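Local coordinates for StAR-related lipid transfer protein 5 (Homo sapiens, PDB 2R55), which may take part in transporting sterols or other lipids within the cell and probably binds cholesterol or related sterols in its START domain, at residues G66-I74 with D208-Y219; D98-I106 with V116-A124. All blocks are in the same frame, centred on the assembly; numbering follows the deposited sequence.

Contact 1 lays the C-terminal helix 204-227 against strand 67-75, while contact 2 pairs strands 103-109 and 114-120, which belong to the same curved sheet; their centres are about 17 Å apart. Along the chain, the hairpin of contact 2 falls between the two segments of contact 1. They meet on the helix: F210 CE1 lies 3.4 Å from A124 CB, and F210 also leans on N100, its CZ 3.6 Å from N100 ND2. In START domains this long helix closes the mouth of a lipid cavity enclosed by the sheet, so both contacts are consistent with shaping the wall and lid of a probable sterol pocket.

Contact 1: G66-I74 with D208-Y219; sequences GNLYRGEGI and DSFFPRSMTRFY
Y69 and F211 both hold CG anti to their own carbonyl carbon (chi1 -71° and -74°), which brings the phenol ring of the strand over CB of the helix residue. This is the helix-grip arrangement of the START domain: C-terminal helix 204-227 lies against the curved sheet, and strand 67-74 runs at 26° to the helix segment, 9.1 Å from it at closest approach. F211 CB sits over one face of the Y69 ring, 3.6 Å from the centroid, in a CH-pi contact. P212 adds its CD 3.6 Å from Y69 CE2; a proline has no amide hydrogen to give to the turn before, and the helix kinks here. A flat, wide tyrosine suits this place because it bridges two successive helix residues. With an alanine at this site, F211 CB and P212 CD would probably lose the ring they pack on and a gap would open between strand and helix. One turn further on, the bent chain of M215 carries its methyl to the strand backbone, with M215 CE 3.6 Å from G71 N and 3.9 Å from Y69 CB; V56 and T192 of the neighbouring strands also touch this side chain. Glycine is apt at G71, since a CB would run into M215 SD and the Y219 ring, and a side chain at G73 would likewise press on Y219. R70, directed to the other side of the strand, makes a salt bridge with E72 along its own strand. The Y219 ring rises against the strand, its OH 3.0 Å from G71 O while its hydrogen bond goes to L190 O on the adjoining strand; G73 O lies at the edge of the ring, 3.9 Å from Y219 CE2.

Contact 2: D98-I106 with V116-A124; sequences DENVTGFEI and VSRTSTPSA
S120 O is gripped by three donors of the facing segment: T102 N at 2.6 Å and nearly straight (172°), with weak bonds from T102 OG1 and from G103 N. The threonine hydroxyl sits between its own backbone N and carbonyl carbon (chi1 37°), within reach of the same oxygen as the amide. As T102 and G103 both face S120, the strand has a classic beta bulge there, and S120 N answers with a 2.6 Å bond to G103 O. Glycine suits G103, where a CB would collide with S120 OG. Beyond the bulge the segments form the regular antiparallel hairpin of strands 103-109 and 114-120, one part of the START sheet, with E105 and R118 a hydrogen-bonded pair exchanging two backbone bonds. The two side chains run together off the same face of the hairpin. E105 OE2 comes to the edge of the guanidinium, 3.1 Å from R118 NE, in a salt bridge whose hydrogen bond is weak, the carboxylate turned 45° from the guanidinium plane. The arginine has a second charged mate, since R118 NH1 forms a salt bridge with D133, and F166 offers it a cation-pi contact; such a long, multiply bonding side chain can serve all three. On the other face of the hairpin F104, with CG anti to the backbone N, sends its ring slantwise across T119, whose OG1 meets the ring edge, 3.5 Å from F104 CD1. Before the strand, V101 CG2 touches T119 CG2 at 3.9 Å. The type I turn from D98 to V101 is packed by P122, whose rigid ring brings CG within 3.4 Å of E99 O and CD 3.5 Å from N100 C.

Contact 1: G66-I74 with D208-Y219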
loop_
_atom_site.group_PDB
_atom_site.type_symbol
_atom_site.label_atom_id
_atom_site.label_comp_id
_atom_site.label_asym_id
_atom_site.label_seq_id
_atom_site.Cartn_x
_atom_site.Cartn_y
_atom_site.Cartn_z
ATOM N N GLY A 66 -15.585 4.851 3.151
ATOM C CA GLY A 66 -14.676 4.354 4.203
ATOM C C GLY A 66 -13.540 5.251 4.696
ATOM O O GLY A 66 -13.639 6.488 4.688
ATOM N N ASN A 67 -12.451 4.621 5.139
ATOM C CA ASN A 67 -11.371 5.344 5.794
ATOM C C ASN A 67 -10.028 5.270 5.072
ATOM O O ASN A 67 -9.824 4.424 4.200
ATOM C CB ASN A 67 -11.203 4.841 7.226
ATOM C CG ASN A 67 -12.483 4.960 8.059
ATOM O OD1 ASN A 67 -13.167 5.988 8.063
ATOM N ND2 ASN A 67 -12.788 3.909 8.794
ATOM N N LEU A 68 -9.112 6.155 5.456
ATOM C CA LEU A 68 -7.722 6.087 5.036
ATOM C C LEU A 68 -6.892 5.791 6.264
ATOM O O LEU A 68 -7.100 6.409 7.309
ATOM C CB LEU A 68 -7.303 7.421 4.402
ATOM C CG LEU A 68 -5.847 7.844 4.185
ATOM C CD1 LEU A 68 -5.124 6.952 3.181
ATOM C CD2 LEU A 68 -5.762 9.333 3.751
ATOM N N TYR A 69 -5.942 4.866 6.128
ATOM C CA TYR A 69 -5.108 4.389 7.236
ATOM C C TYR A 69 -3.647 4.780 7.036
ATOM O O TYR A 69 -3.124 4.706 5.913
ATOM C CB TYR A 69 -5.237 2.858 7.398
ATOM C CG TYR A 69 -6.577 2.443 7.951
ATOM C CD1 TYR A 69 -7.646 2.144 7.101
ATOM C CD2 TYR A 69 -6.791 2.382 9.326
ATOM C CE1 TYR A 69 -8.905 1.789 7.616
ATOM C CE2 TYR A 69 -8.040 2.023 9.853
ATOM C CZ TYR A 69 -9.087 1.731 8.991
ATOM O OH TYR A 69 -10.307 1.396 9.514
ATOM N N ARG A 70 -2.994 5.177 8.128
ATOM C CA ARG A 70 -1.646 5.689 8.093
ATOM C C ARG A 70 -0.774 4.912 9.075
ATOM O O ARG A 70 -1.044 4.885 10.284
ATOM C CB ARG A 70 -1.670 7.168 8.465
ATOM C CG ARG A 70 -0.293 7.858 8.603
ATOM C CD ARG A 70 -0.396 9.014 9.568
ATOM N NE ARG A 70 0.618 10.033 9.338
ATOM C CZ ARG A 70 1.870 9.966 9.786
ATOM N NH1 ARG A 70 2.292 8.904 10.480
ATOM N NH2 ARG A 70 2.714 10.956 9.518
ATOM N N GLY A 71 0.257 4.276 8.534
ATOM C CA GLY A 71 1.240 3.559 9.329
ATOM C C GLY A 71 2.547 4.331 9.366
ATOM O O GLY A 71 3.005 4.844 8.341
ATOM N N GLU A 72 3.138 4.426 10.546
ATOM C CA GLU A 72 4.455 5.025 10.680
ATOM C C GLU A 72 5.346 4.163 11.576
ATOM O O GLU A 72 4.904 3.633 12.613
ATOM C CB GLU A 72 4.355 6.473 11.183
ATOM C CG GLU A 72 5.683 7.113 11.611
ATOM C CD GLU A 72 5.742 8.628 11.377
ATOM O OE1 GLU A 72 4.696 9.323 11.512
ATOM O OE2 GLU A 72 6.850 9.117 11.049
ATOM N N GLY A 73 6.600 4.014 11.160
ATOM C CA GLY A 73 7.504 3.092 11.818
ATOM C C GLY A 73 8.888 3.041 11.202
ATOM O O GLY A 73 9.037 2.877 9.971
ATOM N N ILE A 74 9.897 3.178 12.079
ATOM C CA ILE A 74 11.294 3.029 11.692
ATOM C C ILE A 74 11.591 1.565 11.390
ATOM O O ILE A 74 11.432 0.688 12.254
ATOM C CB ILE A 74 12.259 3.562 12.786
ATOM C CG1 ILE A 74 12.093 5.080 12.956
ATOM C CG2 ILE A 74 13.703 3.265 12.413
ATOM C CD1 ILE A 74 12.397 5.603 14.347
ATOM N N ASP A 208 -13.641 -2.371 9.863
ATOM C CA ASP A 208 -13.014 -1.528 10.878
ATOM C C ASP A 208 -12.031 -2.256 11.811
ATOM O O ASP A 208 -11.095 -1.648 12.331
ATOM C CB ASP A 208 -14.071 -0.766 11.680
ATOM C CG ASP A 208 -14.684 0.408 10.905
ATOM O OD1 ASP A 208 -14.328 0.626 9.724
ATOM O OD2 ASP A 208 -15.532 1.118 11.490
ATOM N N SER A 209 -12.224 -3.550 12.019
ATOM C CA SER A 209 -11.294 -4.314 12.859
ATOM C C SER A 209 -10.056 -4.727 12.068
ATOM O O SER A 209 -8.926 -4.702 12.585
ATOM C CB SER A 209 -11.980 -5.558 13.434
ATOM O OG SER A 209 -13.298 -5.254 13.849
ATOM N N PHE A 210 -10.287 -5.099 10.814
ATOM C CA PHE A 210 -9.266 -5.695 9.979
ATOM C C PHE A 210 -8.094 -4.752 9.716
ATOM O O PHE A 210 -6.970 -5.064 10.041
ATOM C CB PHE A 210 -9.896 -6.198 8.667
ATOM C CG PHE A 210 -8.898 -6.639 7.636
ATOM C CD1 PHE A 210 -8.263 -7.872 7.742
ATOM C CD2 PHE A 210 -8.584 -5.808 6.557
ATOM C CE1 PHE A 210 -7.325 -8.272 6.784
ATOM C CE2 PHE A 210 -7.645 -6.196 5.594
ATOM C CZ PHE A 210 -7.020 -7.424 5.706
ATOM N N PHE A 211 -8.372 -3.597 9.134
ATOM C CA PHE A 211 -7.321 -2.678 8.685
ATOM C C PHE A 211 -6.250 -2.242 9.691
ATOM O O PHE A 211 -5.071 -2.407 9.391
ATOM C CB PHE A 211 -7.921 -1.490 7.951
ATOM C CG PHE A 211 -8.396 -1.837 6.599
ATOM C CD1 PHE A 211 -7.493 -2.314 5.647
ATOM C CD2 PHE A 211 -9.743 -1.734 6.273
ATOM C CE1 PHE A 211 -7.915 -2.666 4.389
ATOM C CE2 PHE A 211 -10.178 -2.076 5.013
ATOM C CZ PHE A 211 -9.260 -2.553 4.063
ATOM N N PRO A 212 -6.641 -1.700 10.867
ATOM C CA PRO A 212 -5.641 -1.427 11.905
ATOM C C PRO A 212 -4.663 -2.589 12.063
ATOM O O PRO A 212 -3.444 -2.415 11.902
ATOM C CB PRO A 212 -6.478 -1.299 13.176
ATOM C CG PRO A 212 -7.830 -0.942 12.725
ATOM C CD PRO A 212 -7.994 -1.309 11.292
ATOM N N ARG A 213 -5.220 -3.766 12.339
ATOM C CA ARG A 213 -4.468 -4.991 12.565
ATOM C C ARG A 213 -3.662 -5.385 11.346
ATOM O O ARG A 213 -2.571 -5.937 11.465
ATOM C CB ARG A 213 -5.422 -6.132 12.915
ATOM C CG ARG A 213 -6.148 -5.971 14.244
ATOM C CD ARG A 213 -6.213 -7.317 15.028
ATOM N NE ARG A 213 -7.031 -8.327 14.354
ATOM C CZ ARG A 213 -7.094 -9.617 14.701
ATOM N NH1 ARG A 213 -6.385 -10.093 15.731
ATOM N NH2 ARG A 213 -7.874 -10.443 14.011
ATOM N N SER A 214 -4.207 -5.087 10.174
ATOM C CA SER A 214 -3.563 -5.411 8.912
ATOM C C SER A 214 -2.267 -4.609 8.785
ATOM O O SER A 214 -1.244 -5.143 8.359
ATOM C CB SER A 214 -4.519 -5.115 7.747
ATOM O OG SER A 214 -4.076 -5.692 6.529
ATOM N N MET A 215 -2.314 -3.340 9.197
ATOM C CA MET A 215 -1.137 -2.454 9.168
ATOM C C MET A 215 -0.018 -2.844 10.150
ATOM O O MET A 215 1.150 -2.843 9.782
ATOM C CB MET A 215 -1.567 -1.004 9.393
ATOM C CG MET A 215 -0.462 0.038 9.210
ATOM S SD MET A 215 -0.192 0.520 7.495
ATOM C CE MET A 215 -1.613 1.546 7.181
ATOM N N THR A 216 -0.376 -3.162 11.394
ATOM C CA THR A 216 0.612 -3.578 12.407
ATOM C C THR A 216 1.313 -4.907 12.056
ATOM O O THR A 216 2.495 -5.097 12.365
ATOM C CB THR A 216 -0.011 -3.725 13.799
ATOM O OG1 THR A 216 -0.997 -4.769 13.771
ATOM C CG2 THR A 216 -0.638 -2.412 14.246
ATOM N N ARG A 217 0.565 -5.797 11.410
ATOM C CA ARG A 217 1.079 -7.054 10.877
ATOM C C ARG A 217 1.958 -6.843 9.651
ATOM O O ARG A 217 2.931 -7.576 9.435
ATOM C CB ARG A 217 -0.094 -7.985 10.504
ATOM C CG ARG A 217 -0.451 -8.992 11.575
ATOM C CD ARG A 217 -1.967 -9.186 11.703
ATOM N NE ARG A 217 -2.285 -10.494 12.297
ATOM C CZ ARG A 217 -2.092 -10.816 13.578
ATOM N NH1 ARG A 217 -1.591 -9.925 14.443
ATOM N NH2 ARG A 217 -2.395 -12.036 13.996
ATOM N N PHE A 218 1.585 -5.857 8.835
ATOM C CA PHE A 218 2.343 -5.496 7.639
ATOM C C PHE A 218 3.782 -5.113 8.034
ATOM O O PHE A 218 4.757 -5.626 7.467
ATOM C CB PHE A 218 1.614 -4.378 6.900
ATOM C CG PHE A 218 2.399 -3.741 5.781
ATOM C CD1 PHE A 218 2.364 -4.268 4.492
ATOM C CD2 PHE A 218 3.127 -2.569 6.002
ATOM C CE1 PHE A 218 3.076 -3.638 3.449
ATOM C CE2 PHE A 218 3.843 -1.964 4.972
ATOM C CZ PHE A 218 3.816 -2.495 3.696
ATOM N N TYR A 219 3.903 -4.255 9.044
ATOM C CA TYR A 219 5.210 -3.800 9.510
ATOM C C TYR A 219 5.959 -4.903 10.218
ATOM O O TYR A 219 7.173 -5.049 10.030
ATOM C CB TYR A 219 5.093 -2.566 10.419
ATOM C CG TYR A 219 4.945 -1.262 9.679
ATOM C CD1 TYR A 219 3.728 -0.902 9.089
ATOM C CD2 TYR A 219 6.017 -0.372 9.585
ATOM C CE1 TYR A 219 3.596 0.285 8.419
ATOM C CE2 TYR A 219 5.887 0.826 8.919
ATOM C CZ TYR A 219 4.675 1.154 8.338
ATOM O OH TYR A 219 4.555 2.355 7.667
#

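Contact 2: D98-I106 with V116-A124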
loop_
_atom_site.group_PDB
_atom_site.type_symbol
_atom_site.label_atom_id
_atom_site.label_comp_id
_atom_site.label_asym_id
_atom_site.label_seq_id
_atom_site.Cartn_x
_atom_site.Cartn_y
_atom_site.Cartn_z
ATOM N N ASP A 98 4.560 -10.662 2.704
ATOM C CA ASP A 98 3.323 -9.996 3.120
ATOM C C ASP A 98 2.139 -10.956 3.186
ATOM O O ASP A 98 1.594 -11.358 2.152
ATOM C CB ASP A 98 3.005 -8.820 2.197
ATOM C CG ASP A 98 1.769 -8.043 2.635
ATOM O OD1 ASP A 98 1.468 -7.955 3.850
ATOM O OD2 ASP A 98 1.102 -7.498 1.741
ATOM N N GLU A 99 1.729 -11.301 4.404
ATOM C CA GLU A 99 0.663 -12.289 4.604
ATOM C C GLU A 99 -0.607 -11.978 3.810
ATOM O O GLU A 99 -1.407 -12.868 3.554
ATOM C CB GLU A 99 0.349 -12.490 6.102
ATOM C CG GLU A 99 -0.259 -11.276 6.816
ATOM C CD GLU A 99 -1.044 -11.626 8.086
ATOM O OE1 GLU A 99 -0.717 -12.629 8.757
ATOM O OE2 GLU A 99 -1.990 -10.870 8.419
ATOM N N ASN A 100 -0.762 -10.711 3.411
ATOM C CA ASN A 100 -1.958 -10.229 2.713
ATOM C C ASN A 100 -1.891 -10.183 1.192
ATOM O O ASN A 100 -2.722 -9.520 0.546
ATOM C CB ASN A 100 -2.338 -8.849 3.228
ATOM C CG ASN A 100 -3.489 -8.893 4.187
ATOM O OD1 ASN A 100 -4.345 -9.770 4.108
ATOM N ND2 ASN A 100 -3.525 -7.938 5.099
ATOM N N VAL A 101 -0.917 -10.886 0.627
ATOM C CA VAL A 101 -0.676 -10.863 -0.809
ATOM C C VAL A 101 -0.326 -12.261 -1.286
ATOM O O VAL A 101 0.608 -12.881 -0.780
ATOM C CB VAL A 101 0.447 -9.836 -1.190
ATOM C CG1 VAL A 101 1.036 -10.128 -2.576
ATOM C CG2 VAL A 101 -0.083 -8.407 -1.132
ATOM N N THR A 102 -1.081 -12.747 -2.260
ATOM C CA THR A 102 -0.860 -14.073 -2.818
ATOM C C THR A 102 -0.407 -14.010 -4.271
ATOM O O THR A 102 0.363 -14.858 -4.720
ATOM C CB THR A 102 -2.116 -14.962 -2.701
ATOM O OG1 THR A 102 -3.293 -14.171 -2.915
ATOM C CG2 THR A 102 -2.197 -15.578 -1.319
ATOM N N GLY A 103 -0.881 -13.001 -4.997
ATOM C CA GLY A 103 -0.565 -12.850 -6.415
ATOM C C GLY A 103 -0.271 -11.416 -6.818
ATOM O O GLY A 103 -1.096 -10.538 -6.638
ATOM N N PHE A 104 0.922 -11.191 -7.362
ATOM C CA PHE A 104 1.312 -9.891 -7.896
ATOM C C PHE A 104 1.759 -10.049 -9.355
ATOM O O PHE A 104 2.693 -10.805 -9.663
ATOM C CB PHE A 104 2.428 -9.297 -7.042
ATOM C CG PHE A 104 2.690 -7.839 -7.298
ATOM C CD1 PHE A 104 1.837 -6.867 -6.801
ATOM C CD2 PHE A 104 3.806 -7.439 -8.023
ATOM C CE1 PHE A 104 2.084 -5.513 -7.030
ATOM C CE2 PHE A 104 4.061 -6.082 -8.257
ATOM C CZ PHE A 104 3.198 -5.122 -7.755
ATOM N N GLU A 105 1.063 -9.358 -10.249
ATOM C CA GLU A 105 1.329 -9.419 -11.684
ATOM C C GLU A 105 1.521 -7.992 -12.191
ATOM O O GLU A 105 0.740 -7.094 -11.838
ATOM C CB GLU A 105 0.158 -10.090 -12.434
ATOM C CG GLU A 105 -0.009 -11.607 -12.226
ATOM C CD GLU A 105 -1.432 -12.124 -12.538
ATOM O OE1 GLU A 105 -1.569 -13.278 -12.979
ATOM O OE2 GLU A 105 -2.427 -11.401 -12.334
ATOM N N ILE A 106 2.572 -7.767 -12.975
ATOM C CA ILE A 106 2.717 -6.497 -13.678
ATOM C C ILE A 106 2.040 -6.707 -15.031
ATOM O O ILE A 106 2.497 -7.523 -15.828
ATOM C CB ILE A 106 4.209 -6.080 -13.870
ATOM C CG1 ILE A 106 4.953 -5.980 -12.522
ATOM C CG2 ILE A 106 4.329 -4.785 -14.704
ATOM C CD1 ILE A 106 4.684 -4.733 -11.692
ATOM N N VAL A 116 0.731 -0.896 -14.545
ATOM C CA VAL A 116 -0.570 -1.365 -14.084
ATOM C C VAL A 116 -0.446 -2.780 -13.505
ATOM O O VAL A 116 0.063 -3.690 -14.167
ATOM C CB VAL A 116 -1.616 -1.301 -15.216
ATOM C CG1 VAL A 116 -2.988 -1.727 -14.717
ATOM C CG2 VAL A 116 -1.670 0.113 -15.797
ATOM N N SER A 117 -0.891 -2.951 -12.262
ATOM C CA SER A 117 -0.653 -4.190 -11.537
ATOM C C SER A 117 -1.926 -4.832 -10.993
ATOM O O SER A 117 -2.902 -4.144 -10.692
ATOM C CB SER A 117 0.327 -3.955 -10.392
ATOM O OG SER A 117 -0.290 -3.250 -9.330
ATOM N N ARG A 118 -1.899 -6.159 -10.890
ATOM C CA ARG A 118 -2.954 -6.925 -10.248
ATOM C C ARG A 118 -2.383 -7.511 -8.969
ATOM O O ARG A 118 -1.299 -8.079 -8.977
ATOM C CB ARG A 118 -3.466 -8.033 -11.178
ATOM C CG ARG A 118 -4.472 -9.002 -10.543
ATOM C CD ARG A 118 -5.047 -9.941 -11.568
ATOM N NE ARG A 118 -5.249 -11.270 -11.005
ATOM C CZ ARG A 118 -6.405 -11.728 -10.534
ATOM N NH1 ARG A 118 -7.498 -10.970 -10.567
ATOM N NH2 ARG A 118 -6.471 -12.957 -10.036
ATOM N N THR A 119 -3.115 -7.351 -7.876
ATOM C CA THR A 119 -2.701 -7.841 -6.573
ATOM C C THR A 119 -3.795 -8.751 -5.999
ATOM O O THR A 119 -4.969 -8.375 -5.971
ATOM C CB THR A 119 -2.444 -6.664 -5.621
ATOM O OG1 THR A 119 -1.485 -5.776 -6.212
ATOM C CG2 THR A 119 -1.925 -7.144 -4.269
ATOM N N SER A 120 -3.406 -9.940 -5.546
ATOM C CA SER A 120 -4.339 -10.892 -4.952
ATOM C C SER A 120 -4.105 -10.969 -3.455
ATOM O O SER A 120 -2.982 -11.183 -3.010
ATOM C CB SER A 120 -4.162 -12.288 -5.551
ATOM O OG SER A 120 -4.157 -12.278 -6.968
ATOM N N THR A 121 -5.176 -10.784 -2.689
ATOM C CA THR A 121 -5.144 -10.919 -1.238
ATOM C C THR A 121 -5.771 -12.267 -0.930
ATOM O O THR A 121 -6.549 -12.780 -1.735
ATOM C CB THR A 121 -5.964 -9.786 -0.519
ATOM O OG1 THR A 121 -7.353 -9.869 -0.886
ATOM C CG2 THR A 121 -5.425 -8.412 -0.870
ATOM N N PRO A 122 -5.436 -12.864 0.224
ATOM C CA PRO A 122 -6.111 -14.119 0.502
ATOM C C PRO A 122 -7.322 -13.806 1.364
ATOM O O PRO A 122 -7.633 -12.635 1.543
ATOM C CB PRO A 122 -5.063 -14.894 1.294
ATOM C CG PRO A 122 -4.288 -13.797 2.049
ATOM C CD PRO A 122 -4.491 -12.498 1.298
ATOM N N SER A 123 -7.992 -14.836 1.875
ATOM C CA SER A 123 -9.016 -14.693 2.904
ATOM C C SER A 123 -8.509 -13.977 4.156
ATOM O O SER A 123 -7.318 -13.981 4.445
ATOM C CB SER A 123 -9.553 -16.065 3.308
ATOM O OG SER A 123 -10.601 -16.456 2.447
ATOM N N ALA A 124 -9.437 -13.375 4.896
ATOM C CA ALA A 124 -9.111 -12.657 6.114
ATOM C C ALA A 124 -10.288 -12.673 7.088
ATOM O O ALA A 124 -11.419 -13.052 6.725
ATOM C CB ALA A 124 -8.722 -11.235 5.783
#